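Local coordinates for protein glutathione reductase (Bartonella henselae, PDB 3O0H) that probably catalyses the NADPH-dependent reduction of glutathione disulfide to glutathione, using a bound FAD and a redox-active cysteine pair, at residues Y132-H142 and S147-I158. Residues are numbered along the deposited sequence; the frame is centred on the assembly and turned at random.
With FAD (flavin-adenine dinucleotide), chain H.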
ATOM      1  N   TYR B 132     -38.115   0.945  10.378  1.00 17.35           N
ATOM      2  CA  TYR B 132     -38.920   2.023  10.930  1.00 17.45           C
ATOM      3  C   TYR B 132     -38.120   3.321  10.850  1.00 18.00           C
ATOM      4  O   TYR B 132     -37.068   3.463  11.520  1.00 15.25           O
ATOM      5  CB  TYR B 132     -39.276   1.715  12.395  1.00 16.86           C
ATOM      6  CG  TYR B 132     -40.279   0.592  12.552  1.00 17.39           C
ATOM      7  CD1 TYR B 132     -41.612   0.759  12.175  1.00 18.26           C
ATOM      8  CD2 TYR B 132     -39.910  -0.627  13.100  1.00 17.04           C
ATOM      9  CE1 TYR B 132     -42.544  -0.268  12.342  1.00 18.43           C
ATOM     10  CE2 TYR B 132     -40.846  -1.675  13.282  1.00 18.14           C
ATOM     11  CZ  TYR B 132     -42.160  -1.495  12.883  1.00 17.56           C
ATOM     12  OH  TYR B 132     -43.074  -2.541  13.032  1.00 16.31           O
ATOM     13  N   GLU B 133     -38.614   4.281  10.072  1.00 18.95           N
ATOM     14  CA  GLU B 133     -37.887   5.540   9.877  1.00 20.09           C
ATOM     15  C   GLU B 133     -38.295   6.533  10.990  1.00 20.31           C
ATOM     16  O   GLU B 133     -39.058   7.494  10.790  1.00 19.90           O
ATOM     17  CB  GLU B 133     -38.155   6.073   8.473  1.00 23.20           C
ATOM     18  CG  GLU B 133     -37.619   5.103   7.374  1.00 26.09           C
ATOM     19  CD  GLU B 133     -37.757   5.692   5.982  1.00 32.16           C
ATOM     20  OE1 GLU B 133     -38.779   6.329   5.717  1.00 32.62           O
ATOM     21  OE2 GLU B 133     -36.818   5.569   5.178  1.00 36.65           O
ATOM     22  N   SER B 134     -37.786   6.251  12.181  1.00 18.15           N
ATOM     23  CA  SER B 134     -38.103   7.005  13.380  1.00 17.79           C
ATOM     24  C   SER B 134     -37.073   6.707  14.435  1.00 16.57           C
ATOM     25  O   SER B 134     -36.451   5.649  14.437  1.00 15.09           O
ATOM     26  CB  SER B 134     -39.476   6.585  13.899  1.00 19.51           C
ATOM     27  OG  SER B 134     -39.875   7.306  15.048  1.00 19.80           O
ATOM     28  N   ARG B 135     -36.876   7.659  15.325  1.00 16.41           N
ATOM     29  CA  ARG B 135     -36.180   7.384  16.556  1.00 15.73           C
ATOM     30  C   ARG B 135     -37.042   6.372  17.299  1.00 15.14           C
ATOM     31  O   ARG B 135     -38.273   6.436  17.232  1.00 14.86           O
ATOM     32  CB  ARG B 135     -36.057   8.682  17.366  1.00 17.05           C
ATOM     33  CG  ARG B 135     -35.447   8.537  18.784  1.00 16.06           C
ATOM     34  CD  ARG B 135     -35.222   9.914  19.405  1.00 18.26           C
ATOM     35  NE  ARG B 135     -34.529   9.828  20.690  1.00 21.64           N
ATOM     36  CZ  ARG B 135     -33.207   9.670  20.830  1.00 21.34           C
ATOM     37  NH1 ARG B 135     -32.408   9.552  19.763  1.00 19.51           N
ATOM     38  NH2 ARG B 135     -32.684   9.588  22.042  1.00 20.21           N
ATOM     39  N   ALA B 136     -36.397   5.442  17.992  1.00 13.92           N
ATOM     40  CA  ALA B 136     -37.062   4.528  18.929  1.00 14.23           C
ATOM     41  C   ALA B 136     -36.435   4.750  20.306  1.00 13.92           C
ATOM     42  O   ALA B 136     -35.219   4.880  20.429  1.00 11.49           O
ATOM     43  CB  ALA B 136     -36.847   3.084  18.524  1.00 12.82           C
ATOM     44  N   VAL B 137     -37.285   4.715  21.326  1.00 15.25           N
ATOM     45  CA  VAL B 137     -36.902   4.788  22.727  1.00 15.55           C
ATOM     46  C   VAL B 137     -37.574   3.654  23.491  1.00 15.52           C
ATOM     47  O   VAL B 137     -38.633   3.164  23.098  1.00 14.51           O
ATOM     48  CB  VAL B 137     -37.264   6.149  23.356  1.00 17.24           C
ATOM     49  CG1 VAL B 137     -36.747   7.293  22.498  1.00 16.51           C
ATOM     50  CG2 VAL B 137     -38.773   6.319  23.579  1.00 19.35           C
ATOM     51  N   PHE B 138     -36.974   3.243  24.601  1.00 14.15           N
ATOM     52  CA  PHE B 138     -37.592   2.205  25.449  1.00 13.72           C
ATOM     53  C   PHE B 138     -38.768   2.769  26.219  1.00 14.44           C
ATOM     54  O   PHE B 138     -38.711   3.883  26.751  1.00 13.54           O
ATOM     55  CB  PHE B 138     -36.604   1.622  26.468  1.00 13.60           C
ATOM     56  CG  PHE B 138     -35.498   0.779  25.865  1.00 14.43           C
ATOM     57  CD1 PHE B 138     -34.329   1.355  25.427  1.00 16.13           C
ATOM     58  CD2 PHE B 138     -35.617  -0.598  25.804  1.00 13.75           C
ATOM     59  CE1 PHE B 138     -33.304   0.569  24.892  1.00 15.60           C
ATOM     60  CE2 PHE B 138     -34.612  -1.388  25.300  1.00 13.46           C
ATOM     61  CZ  PHE B 138     -33.453  -0.809  24.850  1.00 13.51           C
ATOM     62  N   VAL B 139     -39.827   1.964  26.291  1.00 14.34           N
ATOM     63  CA  VAL B 139     -40.951   2.181  27.179  1.00 16.29           C
ATOM     64  C   VAL B 139     -40.805   1.291  28.438  1.00 16.62           C
ATOM     65  O   VAL B 139     -41.124   1.702  29.532  1.00 18.45           O
ATOM     66  CB  VAL B 139     -42.269   1.770  26.471  1.00 17.04           C
ATOM     67  CG1 VAL B 139     -43.428   1.710  27.470  1.00 18.19           C
ATOM     68  CG2 VAL B 139     -42.564   2.731  25.351  1.00 17.62           C
ATOM     69  N   ASP B 140     -40.373   0.064  28.216  1.00 16.70           N
ATOM     70  CA  ASP B 140     -40.040  -0.920  29.241  1.00 17.35           C
ATOM     71  C   ASP B 140     -39.032  -1.945  28.656  1.00 17.14           C
ATOM     72  O   ASP B 140     -38.477  -1.725  27.603  1.00 17.24           O
ATOM     73  CB  ASP B 140     -41.290  -1.595  29.823  1.00 18.12           C
ATOM     74  CG  ASP B 140     -41.996  -2.522  28.860  1.00 19.69           C
ATOM     75  OD1 ASP B 140     -41.431  -2.915  27.821  1.00 16.76           O
ATOM     76  OD2 ASP B 140     -43.182  -2.850  29.163  1.00 21.01           O
ATOM     77  N   GLU B 141     -38.762  -3.009  29.405  1.00 17.15           N
ATOM     78  CA  GLU B 141     -37.770  -3.985  29.006  0.70 16.94           C
ATOM     79  C   GLU B 141     -37.967  -4.652  27.625  1.00 16.48           C
ATOM     80  O   GLU B 141     -36.969  -5.059  27.009  1.00 16.05           O
ATOM     81  CB  GLU B 141     -37.652  -5.032  30.101  0.70 17.88           C
ATOM     82  CG  GLU B 141     -37.198  -4.463  31.412  0.70 18.32           C
ATOM     83  CD  GLU B 141     -38.295  -4.021  32.404  0.70 20.05           C
ATOM     84  OE1 GLU B 141     -39.471  -3.706  32.036  0.70 18.36           O
ATOM     85  OE2 GLU B 141     -37.920  -3.983  33.592  0.70 19.74           O
ATOM     86  N   HIS B 142     -39.201  -4.750  27.140  1.00 15.87           N
ATOM     87  CA  HIS B 142     -39.512  -5.401  25.864  1.00 15.74           C
ATOM     88  C   HIS B 142     -40.245  -4.522  24.853  1.00 16.45           C
ATOM     89  O   HIS B 142     -40.624  -4.997  23.771  1.00 17.49           O
ATOM     90  CB  HIS B 142     -40.379  -6.621  26.146  1.00 16.71           C
ATOM     91  CG  HIS B 142     -39.600  -7.788  26.636  1.00 16.91           C
ATOM     92  ND1 HIS B 142     -38.780  -8.527  25.806  1.00 13.87           N
ATOM     93  CD2 HIS B 142     -39.510  -8.348  27.866  1.00 18.57           C
ATOM     94  CE1 HIS B 142     -38.208  -9.483  26.512  1.00 15.54           C
ATOM     95  NE2 HIS B 142     -38.651  -9.412  27.757  1.00 18.45           N
ATOM     96  N   SER B 147     -40.805   7.565  18.108  1.00 20.64           N
ATOM     97  CA  SER B 147     -41.036   9.000  18.291  1.00 22.78           C
ATOM     98  C   SER B 147     -41.974   9.658  17.285  1.00 24.43           C
ATOM     99  O   SER B 147     -42.791  10.451  17.669  1.00 25.17           O
ATOM    100  CB  SER B 147     -39.697   9.769  18.348  1.00 23.29           C
ATOM    101  OG  SER B 147     -38.870   9.223  19.391  1.00 24.58           O
ATOM    102  N   VAL B 148     -41.868   9.318  16.004  1.00 24.61           N
ATOM    103  CA  VAL B 148     -42.584  10.058  14.952  1.00 26.22           C
ATOM    104  C   VAL B 148     -44.114   9.885  15.077  1.00 27.43           C
ATOM    105  O   VAL B 148     -44.895  10.851  14.974  1.00 28.97           O
ATOM    106  CB  VAL B 148     -42.061   9.608  13.520  1.00 26.21           C
ATOM    107  CG1 VAL B 148     -42.912  10.251  12.361  1.00 28.95           C
ATOM    108  CG2 VAL B 148     -40.601   9.980  13.348  1.00 24.54           C
ATOM    109  N   THR B 149     -44.535   8.660  15.374  1.00 26.35           N
ATOM    110  CA  THR B 149     -45.968   8.314  15.447  1.00 27.33           C
ATOM    111  C   THR B 149     -46.524   7.946  16.822  1.00 26.57           C
ATOM    112  O   THR B 149     -47.726   7.877  16.996  1.00 26.70           O
ATOM    113  CB  THR B 149     -46.179   7.081  14.625  1.00 27.73           C
ATOM    114  OG1 THR B 149     -45.422   6.003  15.213  1.00 25.92           O
ATOM    115  CG2 THR B 149     -45.726   7.345  13.182  1.00 28.74           C
ATOM    116  N   GLY B 150     -45.670   7.635  17.786  1.00 25.24           N
ATOM    117  CA  GLY B 150     -46.158   7.157  19.076  1.00 25.57           C
ATOM    118  C   GLY B 150     -46.440   5.650  19.105  1.00 24.31           C
ATOM    119  O   GLY B 150     -46.844   5.137  20.131  1.00 24.48           O
ATOM    120  N   GLU B 151     -46.248   4.952  17.989  1.00 23.97           N
ATOM    121  CA  GLU B 151     -46.486   3.488  17.904  1.00 24.22           C
ATOM    122  C   GLU B 151     -45.558   2.723  18.855  1.00 22.01           C
ATOM    123  O   GLU B 151     -44.359   3.003  18.923  1.00 19.75           O
ATOM    124  CB  GLU B 151     -46.252   2.957  16.472  1.00 25.21           C
ATOM    125  CG  GLU B 151     -46.634   1.455  16.283  1.00 28.76           C
ATOM    126  CD  GLU B 151     -46.485   0.938  14.832  1.00 33.49           C
ATOM    127  OE1 GLU B 151     -45.862   1.628  13.984  1.00 32.39           O
ATOM    128  OE2 GLU B 151     -46.980  -0.184  14.554  1.00 35.30           O
ATOM    129  N   ARG B 152     -46.115   1.754  19.561  1.00 21.21           N
ATOM    130  CA  ARG B 152     -45.342   0.867  20.414  1.00 21.44           C
ATOM    131  C   ARG B 152     -45.131  -0.478  19.719  1.00 20.42           C
ATOM    132  O   ARG B 152     -46.023  -0.949  19.043  1.00 20.13           O
ATOM    133  CB  ARG B 152     -46.053   0.741  21.752  1.00 21.60           C
ATOM    134  CG  ARG B 152     -45.868   2.050  22.500  1.00 25.21           C
ATOM    135  CD  ARG B 152     -46.459   2.056  23.850  1.00 26.52           C
ATOM    136  NE  ARG B 152     -46.208   3.315  24.531  1.00 26.91           N
ATOM    137  CZ  ARG B 152     -46.410   3.479  25.828  1.00 27.60           C
ATOM    138  NH1 ARG B 152     -46.856   2.469  26.552  1.00 28.70           N
ATOM    139  NH2 ARG B 152     -46.164   4.643  26.416  1.00 31.51           N
ATOM    140  N   ILE B 153     -43.908  -0.982  19.762  1.00 19.09           N
ATOM    141  CA  ILE B 153     -43.496  -2.219  19.118  1.00 19.18           C
ATOM    142  C   ILE B 153     -42.842  -3.053  20.198  1.00 18.52           C
ATOM    143  O   ILE B 153     -41.965  -2.567  20.889  1.00 17.65           O
ATOM    144  CB  ILE B 153     -42.410  -1.970  18.008  1.00 19.18           C
ATOM    145  CG1 ILE B 153     -42.892  -0.971  16.933  1.00 22.27           C
ATOM    146  CG2 ILE B 153     -41.945  -3.299  17.388  1.00 19.73           C
ATOM    147  CD1 ILE B 153     -44.025  -1.456  16.164  1.00 23.32           C
ATOM    148  N   SER B 154     -43.208  -4.327  20.307  1.00 17.19           N
ATOM    149  CA  SER B 154     -42.555  -5.198  21.262  1.00 16.80           C
ATOM    150  C   SER B 154     -41.568  -6.142  20.603  1.00 15.89           C
ATOM    151  O   SER B 154     -41.708  -6.492  19.427  1.00 14.26           O
ATOM    152  CB  SER B 154     -43.569  -6.017  22.049  1.00 18.41           C
ATOM    153  OG  SER B 154     -44.178  -6.969  21.186  1.00 19.67           O
ATOM    154  N   ALA B 155     -40.612  -6.606  21.393  1.00 15.13           N
ATOM    155  CA  ALA B 155     -39.565  -7.483  20.884  1.00 15.79           C
ATOM    156  C   ALA B 155     -38.993  -8.373  21.959  1.00 15.49           C
ATOM    157  O   ALA B 155     -38.845  -7.972  23.121  1.00 15.22           O
ATOM    158  CB  ALA B 155     -38.429  -6.660  20.212  1.00 15.93           C
ATOM    159  N   GLU B 156     -38.650  -9.582  21.549  1.00 15.61           N
ATOM    160  CA  GLU B 156     -38.086 -10.532  22.467  1.00 16.95           C
ATOM    161  C   GLU B 156     -36.697 -10.144  22.871  1.00 15.59           C
ATOM    162  O   GLU B 156     -36.365 -10.268  24.035  1.00 17.58           O
ATOM    163  CB  GLU B 156     -38.036 -11.944  21.847  1.00 18.58           C
ATOM    164  CG  GLU B 156     -37.550 -13.007  22.820  1.00 22.41           C
ATOM    165  CD  GLU B 156     -37.768 -14.434  22.289  1.00 31.90           C
ATOM    166  OE1 GLU B 156     -38.146 -14.623  21.091  1.00 33.50           O
ATOM    167  OE2 GLU B 156     -37.570 -15.378  23.091  1.00 38.67           O
ATOM    168  N   LYS B 157     -35.887  -9.779  21.883  1.00 14.88           N
ATOM    169  CA  LYS B 157     -34.503  -9.383  22.050  1.00 14.79           C
ATOM    170  C   LYS B 157     -34.385  -7.973  21.515  1.00 13.57           C
ATOM    171  O   LYS B 157     -35.034  -7.624  20.541  1.00 13.59           O
ATOM    172  CB  LYS B 157     -33.552 -10.291  21.289  1.00 14.80           C
ATOM    173  CG  LYS B 157     -33.430 -11.701  21.841  1.00 17.41           C
ATOM    174  CD  LYS B 157     -32.516 -12.572  20.939  1.00 18.39           C
ATOM    175  CE  LYS B 157     -32.371 -14.006  21.422  1.00 20.10           C
ATOM    176  NZ  LYS B 157     -33.626 -14.686  21.714  1.00 21.09           N
ATOM    177  N   ILE B 158     -33.584  -7.163  22.178  1.00 13.87           N
ATOM    178  CA  ILE B 158     -33.332  -5.777  21.716  1.00 12.74           C
ATOM    179  C   ILE B 158     -31.827  -5.510  21.647  1.00 12.57           C
ATOM    180  O   ILE B 158     -31.104  -5.837  22.604  1.00 13.90           O
ATOM    181  CB  ILE B 158     -34.055  -4.730  22.607  1.00 12.92           C
ATOM    182  CG1 ILE B 158     -35.581  -4.904  22.542  1.00 12.81           C
ATOM    183  CG2 ILE B 158     -33.744  -3.309  22.176  1.00 11.44           C
ATOM    184  CD1 ILE B 158     -36.250  -4.302  23.688  1.00 15.97           C
TER
HETATM  185  PA  FAD H 500     -23.289   4.605  14.037  1.00 12.80           P
HETATM  186  O1A FAD H 500     -22.976   6.001  14.480  1.00 12.38           O
HETATM  187  O2A FAD H 500     -22.684   4.225  12.713  1.00 12.81           O
HETATM  188  O5B FAD H 500     -24.859   4.316  13.980  1.00 11.58           O
HETATM  189  C5B FAD H 500     -25.775   4.711  14.979  1.00 12.86           C
HETATM  190  C4B FAD H 500     -27.076   4.983  14.252  1.00 11.36           C
HETATM  191  O4B FAD H 500     -28.166   5.046  15.159  1.00 13.53           O
HETATM  192  C3B FAD H 500     -27.089   6.293  13.473  1.00 11.40           C
HETATM  193  O3B FAD H 500     -27.493   6.059  12.120  1.00 14.23           O
HETATM  194  C2B FAD H 500     -28.108   7.154  14.195  1.00 13.87           C
HETATM  195  O2B FAD H 500     -28.810   7.975  13.293  1.00 13.57           O
HETATM  196  C1B FAD H 500     -29.041   6.160  14.797  1.00 12.14           C
HETATM  197  N9A FAD H 500     -29.696   6.408  16.093  1.00 11.65           N
HETATM  198  C8A FAD H 500     -29.120   6.814  17.260  1.00  9.30           C
HETATM  199  N7A FAD H 500     -30.049   6.769  18.227  1.00  9.28           N
HETATM  200  C5A FAD H 500     -31.211   6.325  17.661  1.00  9.21           C
HETATM  201  C6A FAD H 500     -32.442   6.013  18.174  1.00 11.56           C
HETATM  202  N6A FAD H 500     -32.755   6.185  19.468  1.00 11.03           N
HETATM  203  N1A FAD H 500     -33.417   5.541  17.330  1.00 11.19           N
HETATM  204  C2A FAD H 500     -33.127   5.347  16.000  1.00 13.23           C
HETATM  205  N3A FAD H 500     -31.900   5.620  15.494  1.00 12.87           N
HETATM  206  C4A FAD H 500     -30.963   6.058  16.345  1.00 11.87           C
HETATM  207  N1  FAD H 500     -14.155   5.050  11.937  1.00 13.72           N
HETATM  208  C2  FAD H 500     -13.228   4.300  11.242  1.00 11.18           C
HETATM  209  O2  FAD H 500     -13.052   3.074  11.458  1.00 12.68           O
HETATM  210  N3  FAD H 500     -12.491   4.891  10.294  1.00 12.28           N
HETATM  211  C4  FAD H 500     -12.640   6.224   9.949  1.00 14.17           C
HETATM  212  O4  FAD H 500     -11.936   6.656   9.028  1.00 13.93           O
HETATM  213  C4X FAD H 500     -13.575   6.990  10.646  1.00 11.92           C
HETATM  214  N5  FAD H 500     -13.787   8.308  10.346  1.00 14.92           N
HETATM  215  C5X FAD H 500     -14.766   9.007  11.051  1.00 11.58           C
HETATM  216  C6  FAD H 500     -14.951  10.344  10.743  1.00 11.57           C
HETATM  217  C7  FAD H 500     -15.920  11.090  11.400  1.00 12.69           C
HETATM  218  C7M FAD H 500     -16.094  12.548  11.014  1.00 14.26           C
HETATM  219  C8  FAD H 500     -16.709  10.492  12.364  1.00 10.10           C
HETATM  220  C8M FAD H 500     -17.745  11.294  13.124  1.00 10.35           C
HETATM  221  C9  FAD H 500     -16.510   9.158  12.698  1.00  9.20           C
HETATM  222  C9A FAD H 500     -15.527   8.411  12.039  1.00  8.53           C
HETATM  223  N10 FAD H 500     -15.297   7.077  12.327  1.00 12.23           N
HETATM  224  C10 FAD H 500     -14.351   6.372  11.625  1.00 12.02           C
HETATM  225  C1' FAD H 500     -16.051   6.357  13.375  1.00 10.35           C
HETATM  226  C2' FAD H 500     -17.206   5.541  12.852  1.00 12.33           C
HETATM  227  O2' FAD H 500     -18.120   6.411  12.212  1.00 12.21           O
HETATM  228  C3' FAD H 500     -17.867   4.865  14.024  1.00 10.98           C
HETATM  229  O3' FAD H 500     -16.953   4.196  14.873  1.00 12.45           O
HETATM  230  C4' FAD H 500     -18.982   3.959  13.548  1.00 13.31           C
HETATM  231  O4' FAD H 500     -19.890   4.734  12.760  1.00 14.55           O
HETATM  232  C5' FAD H 500     -19.740   3.364  14.728  1.00 11.45           C
HETATM  233  O5' FAD H 500     -20.758   2.449  14.264  1.00 11.35           O
HETATM  234  P   FAD H 500     -22.045   2.291  15.210  1.00 10.72           P
HETATM  235  O1P FAD H 500     -22.927   1.182  14.680  1.00 14.03           O
HETATM  236  O2P FAD H 500     -21.600   2.090  16.642  1.00 10.01           O
HETATM  237  O3P FAD H 500     -22.809   3.679  15.255  1.00 10.76           O
HETATM  238  O   HOH W   1     -45.493  -1.721  12.562  1.00 20.80           O
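With CG anti to the carbonyl carbon (chi1 -79°), H142 turns its ring edge-on to the 147-158 segment and sends ND1 to A155 O at 2.7 Å, the acceptor almost in the ring plane. H142 O takes A155 N in return, at 2.9 Å, and S154 CA adds a CA-H...O contact to the same oxygen. In S134, OG swings away from the backbone N (chi1 -178°) to accept V148 N at 3.0 Å, nearly straight at 167°, while giving its own proton to R135 O. S147 N meets R135 O at 2.9 Å, from the face opposite S134 OG. Between these two polar grips, V139 CG1 lies over one face of the R152 guanidinium, toward its rim; R152 is salt-bridged to E145. I153 CD1 meets the phenol end of Y132, whose OH shares a water with E151 OE2. Just past the H142 end, F138 CZ packs on I158 CG2 at 3.7 Å. Strands 136-138 and 152-155 flank strand 143-146 in the three-stranded antiparallel sheet of the FAD domain. A136, at the start of strand 136-138, pairs its N and O with adenine N1A and N6A, while R135 just before it, salt-bridged to E57, lays a guanidinium face against N6A, toward its rim. The S147 and V148 amides thus brace the backbone of S134 and R135 directly before A136, a probable second-shell support of the adenine site.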